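Local coordinates for protein Non-structural maintenance of chromosomes element 1 homolog (Xenopus laevis, PDB 7DG2) that probably acts as a RING-type E3 ubiquitin ligase together with a MAGE protein, as a component of the SMC5-SMC6 complex in DNA repair, at residues Leu15-Val26 and Gly73-Asn81. Numbering follows the deposited sequence.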
ATOM      1  N   LEU A  15      -1.186  -3.813   9.022  1.00 14.07           N
ATOM      2  CA  LEU A  15      -2.054  -4.620   8.170  1.00 18.53           C
ATOM      3  C   LEU A  15      -2.440  -3.874   6.897  1.00 17.02           C
ATOM      4  O   LEU A  15      -2.521  -4.482   5.817  1.00 18.61           O
ATOM      5  CB  LEU A  15      -3.301  -5.047   8.942  1.00 17.85           C
ATOM      6  CG  LEU A  15      -4.178  -6.051   8.196  1.00 19.25           C
ATOM      7  CD1 LEU A  15      -3.358  -7.270   7.724  1.00 18.59           C
ATOM      8  CD2 LEU A  15      -5.327  -6.503   9.088  1.00 21.11           C
ATOM      9  N   MET A  16      -2.676  -2.563   6.997  1.00 14.35           N
ATOM     10  CA  MET A  16      -2.937  -1.769   5.798  1.00 14.10           C
ATOM     11  C   MET A  16      -1.781  -1.886   4.810  1.00 16.02           C
ATOM     12  O   MET A  16      -1.995  -1.977   3.589  1.00 15.83           O
ATOM     13  CB  MET A  16      -3.171  -0.302   6.188  1.00 16.56           C
ATOM     14  CG  MET A  16      -3.507   0.582   5.037  1.00 22.96           C
ATOM     15  SD  MET A  16      -3.928   2.265   5.564  1.00 28.21           S
ATOM     16  CE  MET A  16      -4.115   2.021   7.327  1.00  7.34           C
ATOM     17  N   SER A  17      -0.544  -1.897   5.319  1.00 14.98           N
ATOM     18  CA  SER A  17       0.607  -1.923   4.427  1.00 16.00           C
ATOM     19  C   SER A  17       0.784  -3.285   3.784  1.00 15.58           C
ATOM     20  O   SER A  17       1.262  -3.368   2.648  1.00 16.60           O
ATOM     21  CB  SER A  17       1.887  -1.520   5.165  1.00 15.77           C
ATOM     22  OG  SER A  17       2.376  -2.564   5.979  1.00 20.71           O
ATOM     23  N   HIS A  18       0.378  -4.349   4.477  1.00 14.02           N
ATOM     24  CA  HIS A  18       0.502  -5.700   3.941  1.00 14.75           C
ATOM     25  C   HIS A  18      -0.735  -6.174   3.193  1.00 19.12           C
ATOM     26  O   HIS A  18      -0.627  -7.087   2.355  1.00 19.87           O
ATOM     27  CB  HIS A  18       0.793  -6.679   5.078  1.00 17.10           C
ATOM     28  CG  HIS A  18       2.195  -6.601   5.584  1.00 20.17           C
ATOM     29  ND1 HIS A  18       3.256  -7.149   4.899  1.00 22.15           N
ATOM     30  CD2 HIS A  18       2.713  -6.034   6.699  1.00 17.76           C
ATOM     31  CE1 HIS A  18       4.371  -6.932   5.576  1.00 22.74           C
ATOM     32  NE2 HIS A  18       4.067  -6.264   6.677  1.00 19.69           N
ATOM     33  N   GLY A  19      -1.898  -5.623   3.505  1.00 14.68           N
ATOM     34  CA  GLY A  19      -3.173  -6.084   2.947  1.00 15.64           C
ATOM     35  C   GLY A  19      -3.674  -7.344   3.616  1.00 14.69           C
ATOM     36  O   GLY A  19      -4.831  -7.401   4.048  1.00 15.22           O
ATOM     37  N   ILE A  20      -2.807  -8.342   3.753  1.00 12.74           N
ATOM     38  CA  ILE A  20      -3.155  -9.640   4.317  1.00 13.43           C
ATOM     39  C   ILE A  20      -1.944 -10.172   5.073  1.00 17.83           C
ATOM     40  O   ILE A  20      -0.798  -9.922   4.686  1.00 18.11           O
ATOM     41  CB  ILE A  20      -3.607 -10.611   3.202  1.00 15.80           C
ATOM     42  CG1 ILE A  20      -3.947 -11.983   3.789  1.00 17.25           C
ATOM     43  CG2 ILE A  20      -2.523 -10.729   2.148  1.00 17.44           C
ATOM     44  CD1 ILE A  20      -4.783 -12.868   2.823  1.00 17.79           C
ATOM     45  N   MET A  21      -2.195 -10.875   6.176  1.00 18.61           N
ATOM     46  CA  MET A  21      -1.131 -11.444   6.996  1.00 18.40           C
ATOM     47  C   MET A  21      -1.568 -12.802   7.528  1.00 18.09           C
ATOM     48  O   MET A  21      -2.731 -12.982   7.885  1.00 17.10           O
ATOM     49  CB  MET A  21      -0.769 -10.522   8.177  1.00 17.43           C
ATOM     50  CG  MET A  21      -0.240  -9.143   7.761  1.00 22.56           C
ATOM     51  SD  MET A  21       0.276  -8.176   9.200  1.00 26.66           S
ATOM     52  CE  MET A  21       1.017  -9.515  10.164  1.00 13.89           C
ATOM     53  N   GLU A  22      -0.622 -13.742   7.610  1.00 19.47           N
ATOM     54  CA  GLU A  22      -0.910 -15.062   8.161  1.00 22.26           C
ATOM     55  C   GLU A  22      -1.075 -14.996   9.685  1.00 22.05           C
ATOM     56  O   GLU A  22      -0.522 -14.120  10.356  1.00 19.63           O
ATOM     57  CB  GLU A  22       0.208 -16.032   7.768  1.00 25.84           C
ATOM     58  CG  GLU A  22      -0.013 -17.488   8.137  1.00 25.70           C
ATOM     59  CD  GLU A  22       0.511 -17.806   9.521  1.00 28.51           C
ATOM     60  OE1 GLU A  22      -0.104 -18.643  10.230  1.00 28.27           O
ATOM     61  OE2 GLU A  22       1.529 -17.189   9.901  1.00 30.42           O
ATOM     62  N   GLY A  23      -1.830 -15.958  10.229  1.00 20.99           N
ATOM     63  CA  GLY A  23      -2.272 -15.865  11.616  1.00 23.11           C
ATOM     64  C   GLY A  23      -1.144 -15.806  12.629  1.00 23.20           C
ATOM     65  O   GLY A  23      -1.199 -15.023  13.582  1.00 22.41           O
ATOM     66  N   SER A  24      -0.107 -16.635  12.453  1.00 24.42           N
ATOM     67  CA  SER A  24       0.999 -16.601  13.410  1.00 26.05           C
ATOM     68  C   SER A  24       1.740 -15.266  13.352  1.00 28.33           C
ATOM     69  O   SER A  24       2.167 -14.738  14.386  1.00 24.61           O
ATOM     70  CB  SER A  24       1.951 -17.779  13.182  1.00 28.70           C
ATOM     71  OG  SER A  24       2.880 -17.523  12.153  1.00 31.17           O
ATOM     72  N   ALA A  25       1.865 -14.676  12.161  1.00 21.01           N
ATOM     73  CA  ALA A  25       2.450 -13.338  12.083  1.00 22.60           C
ATOM     74  C   ALA A  25       1.555 -12.282  12.728  1.00 21.06           C
ATOM     75  O   ALA A  25       2.062 -11.298  13.291  1.00 20.39           O
ATOM     76  CB  ALA A  25       2.734 -12.964  10.627  1.00 23.21           C
ATOM     77  N   VAL A  26       0.230 -12.455  12.654  1.00 19.34           N
ATOM     78  CA  VAL A  26      -0.698 -11.512  13.279  1.00 17.77           C
ATOM     79  C   VAL A  26      -0.608 -11.582  14.800  1.00 20.09           C
ATOM     80  O   VAL A  26      -0.653 -10.552  15.485  1.00 19.96           O
ATOM     81  CB  VAL A  26      -2.132 -11.778  12.784  1.00 20.39           C
ATOM     82  CG1 VAL A  26      -3.155 -11.044  13.653  1.00 18.65           C
ATOM     83  CG2 VAL A  26      -2.253 -11.375  11.309  1.00 20.32           C
ATOM     84  N   GLY A  73      -4.193 -24.257   4.207  1.00 29.34           N
ATOM     85  CA  GLY A  73      -4.996 -24.433   5.400  1.00 32.64           C
ATOM     86  C   GLY A  73      -4.693 -23.473   6.530  1.00 30.28           C
ATOM     87  O   GLY A  73      -5.241 -23.635   7.624  1.00 32.55           O
ATOM     88  N   LEU A  74      -3.845 -22.476   6.297  1.00 29.65           N
ATOM     89  CA  LEU A  74      -3.491 -21.506   7.323  1.00 25.58           C
ATOM     90  C   LEU A  74      -4.568 -20.429   7.454  1.00 26.60           C
ATOM     91  O   LEU A  74      -5.321 -20.148   6.519  1.00 25.07           O
ATOM     92  CB  LEU A  74      -2.148 -20.860   6.999  1.00 28.59           C
ATOM     93  CG  LEU A  74      -0.964 -21.811   6.874  1.00 30.82           C
ATOM     94  CD1 LEU A  74       0.257 -21.072   6.359  1.00 32.99           C
ATOM     95  CD2 LEU A  74      -0.683 -22.482   8.210  1.00 32.70           C
ATOM     96  N   THR A  75      -4.643 -19.839   8.645  1.00 24.69           N
ATOM     97  CA  THR A  75      -5.542 -18.714   8.886  1.00 25.33           C
ATOM     98  C   THR A  75      -4.881 -17.415   8.441  1.00 22.30           C
ATOM     99  O   THR A  75      -3.688 -17.201   8.666  1.00 22.12           O
ATOM    100  CB  THR A  75      -5.923 -18.647  10.370  1.00 27.42           C
ATOM    101  OG1 THR A  75      -6.760 -19.767  10.699  1.00 32.59           O
ATOM    102  CG2 THR A  75      -6.675 -17.358  10.701  1.00 22.89           C
ATOM    103  N   TYR A  76      -5.656 -16.564   7.768  1.00 18.89           N
ATOM    104  CA  TYR A  76      -5.198 -15.252   7.316  1.00 19.81           C
ATOM    105  C   TYR A  76      -6.134 -14.170   7.831  1.00 16.66           C
ATOM    106  O   TYR A  76      -7.342 -14.385   7.965  1.00 18.79           O
ATOM    107  CB  TYR A  76      -5.139 -15.173   5.773  1.00 17.27           C
ATOM    108  CG  TYR A  76      -4.020 -16.004   5.195  1.00 20.15           C
ATOM    109  CD1 TYR A  76      -4.206 -17.353   4.909  1.00 21.85           C
ATOM    110  CD2 TYR A  76      -2.770 -15.450   4.968  1.00 21.37           C
ATOM    111  CE1 TYR A  76      -3.177 -18.118   4.403  1.00 24.94           C
ATOM    112  CE2 TYR A  76      -1.734 -16.208   4.461  1.00 27.55           C
ATOM    113  CZ  TYR A  76      -1.947 -17.546   4.174  1.00 28.65           C
ATOM    114  OH  TYR A  76      -0.917 -18.313   3.669  1.00 31.53           O
ATOM    115  N   TYR A  77      -5.559 -13.001   8.127  1.00 17.13           N
ATOM    116  CA  TYR A  77      -6.309 -11.788   8.412  1.00 15.57           C
ATOM    117  C   TYR A  77      -6.092 -10.812   7.265  1.00 16.34           C
ATOM    118  O   TYR A  77      -4.963 -10.652   6.789  1.00 15.74           O
ATOM    119  CB  TYR A  77      -5.856 -11.131   9.718  1.00 15.68           C
ATOM    120  CG  TYR A  77      -6.247 -11.904  10.962  1.00 16.47           C
ATOM    121  CD1 TYR A  77      -5.594 -13.083  11.302  1.00 20.52           C
ATOM    122  CD2 TYR A  77      -7.259 -11.446  11.794  1.00 20.80           C
ATOM    123  CE1 TYR A  77      -5.950 -13.789  12.446  1.00 21.10           C
ATOM    124  CE2 TYR A  77      -7.608 -12.145  12.946  1.00 24.72           C
ATOM    125  CZ  TYR A  77      -6.959 -13.317  13.251  1.00 23.12           C
ATOM    126  OH  TYR A  77      -7.317 -14.012  14.398  1.00 24.66           O
ATOM    127  N   ALA A  78      -7.164 -10.175   6.809  1.00 15.97           N
ATOM    128  CA  ALA A  78      -7.033  -9.205   5.727  1.00 16.05           C
ATOM    129  C   ALA A  78      -7.897  -7.981   5.995  1.00 15.52           C
ATOM    130  O   ALA A  78      -9.029  -8.102   6.473  1.00 14.47           O
ATOM    131  CB  ALA A  78      -7.426  -9.807   4.373  1.00 15.39           C
ATOM    132  N   LEU A  79      -7.361  -6.805   5.663  1.00 14.29           N
ATOM    133  CA  LEU A  79      -8.117  -5.559   5.701  1.00 13.42           C
ATOM    134  C   LEU A  79      -8.823  -5.419   4.357  1.00 13.51           C
ATOM    135  O   LEU A  79      -8.163  -5.274   3.321  1.00 15.09           O
ATOM    136  CB  LEU A  79      -7.191  -4.370   5.958  1.00 14.90           C
ATOM    137  CG  LEU A  79      -7.905  -3.011   5.988  1.00 14.67           C
ATOM    138  CD1 LEU A  79      -8.908  -2.946   7.161  1.00 15.74           C
ATOM    139  CD2 LEU A  79      -6.873  -1.886   6.105  1.00 17.59           C
ATOM    140  N   VAL A  80     -10.152  -5.489   4.364  1.00 13.84           N
ATOM    141  CA  VAL A  80     -10.909  -5.534   3.118  1.00 16.08           C
ATOM    142  C   VAL A  80     -11.893  -4.373   3.058  1.00 15.94           C
ATOM    143  O   VAL A  80     -12.397  -3.883   4.073  1.00 18.02           O
ATOM    144  CB  VAL A  80     -11.638  -6.892   2.936  1.00 16.27           C
ATOM    145  CG1 VAL A  80     -10.619  -8.015   2.865  1.00 16.44           C
ATOM    146  CG2 VAL A  80     -12.630  -7.154   4.056  1.00 18.59           C
ATOM    147  N   ASN A  81     -12.144  -3.921   1.836  1.00 14.36           N
ATOM    148  CA  ASN A  81     -13.185  -2.952   1.572  1.00 15.85           C
ATOM    149  C   ASN A  81     -14.530  -3.658   1.455  1.00 16.93           C
ATOM    150  O   ASN A  81     -14.613  -4.808   1.018  1.00 19.85           O
ATOM    151  CB  ASN A  81     -12.865  -2.198   0.287  1.00 13.73           C
ATOM    152  CG  ASN A  81     -13.917  -1.190  -0.052  1.00 17.68           C
ATOM    153  OD1 ASN A  81     -14.370  -0.452   0.818  1.00 18.78           O
ATOM    154  ND2 ASN A  81     -14.337  -1.165  -1.313  1.00 16.35           N
TER
HETATM  155  O   HOH W   1      -2.366 -19.993  10.642  1.00 29.50           O
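Val26 packs over one face of the Tyr77 ring in a unit consistent with a winged-helix fold. Strand 20-22, between helices 6-18 and 23-36, runs antiparallel to strand 75-81 and so joins the hairpin of strands 62-68 and 75-81. Val26 CG1 makes a CH-pi contact 4.1 Å from the Tyr77 ring centroid, offset toward the rim. Val26 CG2 reaches Tyr77 CD1. Tyr77 CG lies anti to its own carbonyl carbon (chi1 -71°), which turns the ring toward helix 23-36, and Gly23 CA meets its edge.

Met21 and Tyr77 form a hydrogen-bonded pair: Met21 N to Tyr77 O and Tyr77 N to Met21 O, each 2.8 Å. Leu79 N to Gly19 O extends the ladder at the end of helix 6-18. Gly23 N to Thr75 O extends it at the other end; this bond is bent, with the donor tilted 32° from the carbonyl plane. Leu15 CG rests on Leu79 CB, while Leu79 CD2 lies against Met16 CB. Phe68 of the Nse4 chain also packs on Leu79.

Ile20, Glu22, Tyr76 and Ala78 occupy the opposite sheet face. Ile20 CD1 touches Tyr76 CB. Ile20 CG1 and Glu22 CA approach the Tyr76 ring obliquely, and Glu22 CB lies nearest Tyr76 CE2. The Tyr76 hydroxyl bonds to Asp72. A bend at chi2 (-89°) brings the Glu22 carboxylate back to cap helix 23-36. Ser24 N reaches Glu22 OE1 from above the carboxylate plane. Glu22 OE2 accepts from Ser24 OG with its syn lone pair. One water donates to Glu22 OE1 (2.7 Å) and accepts from Thr75 N (3.0 Å).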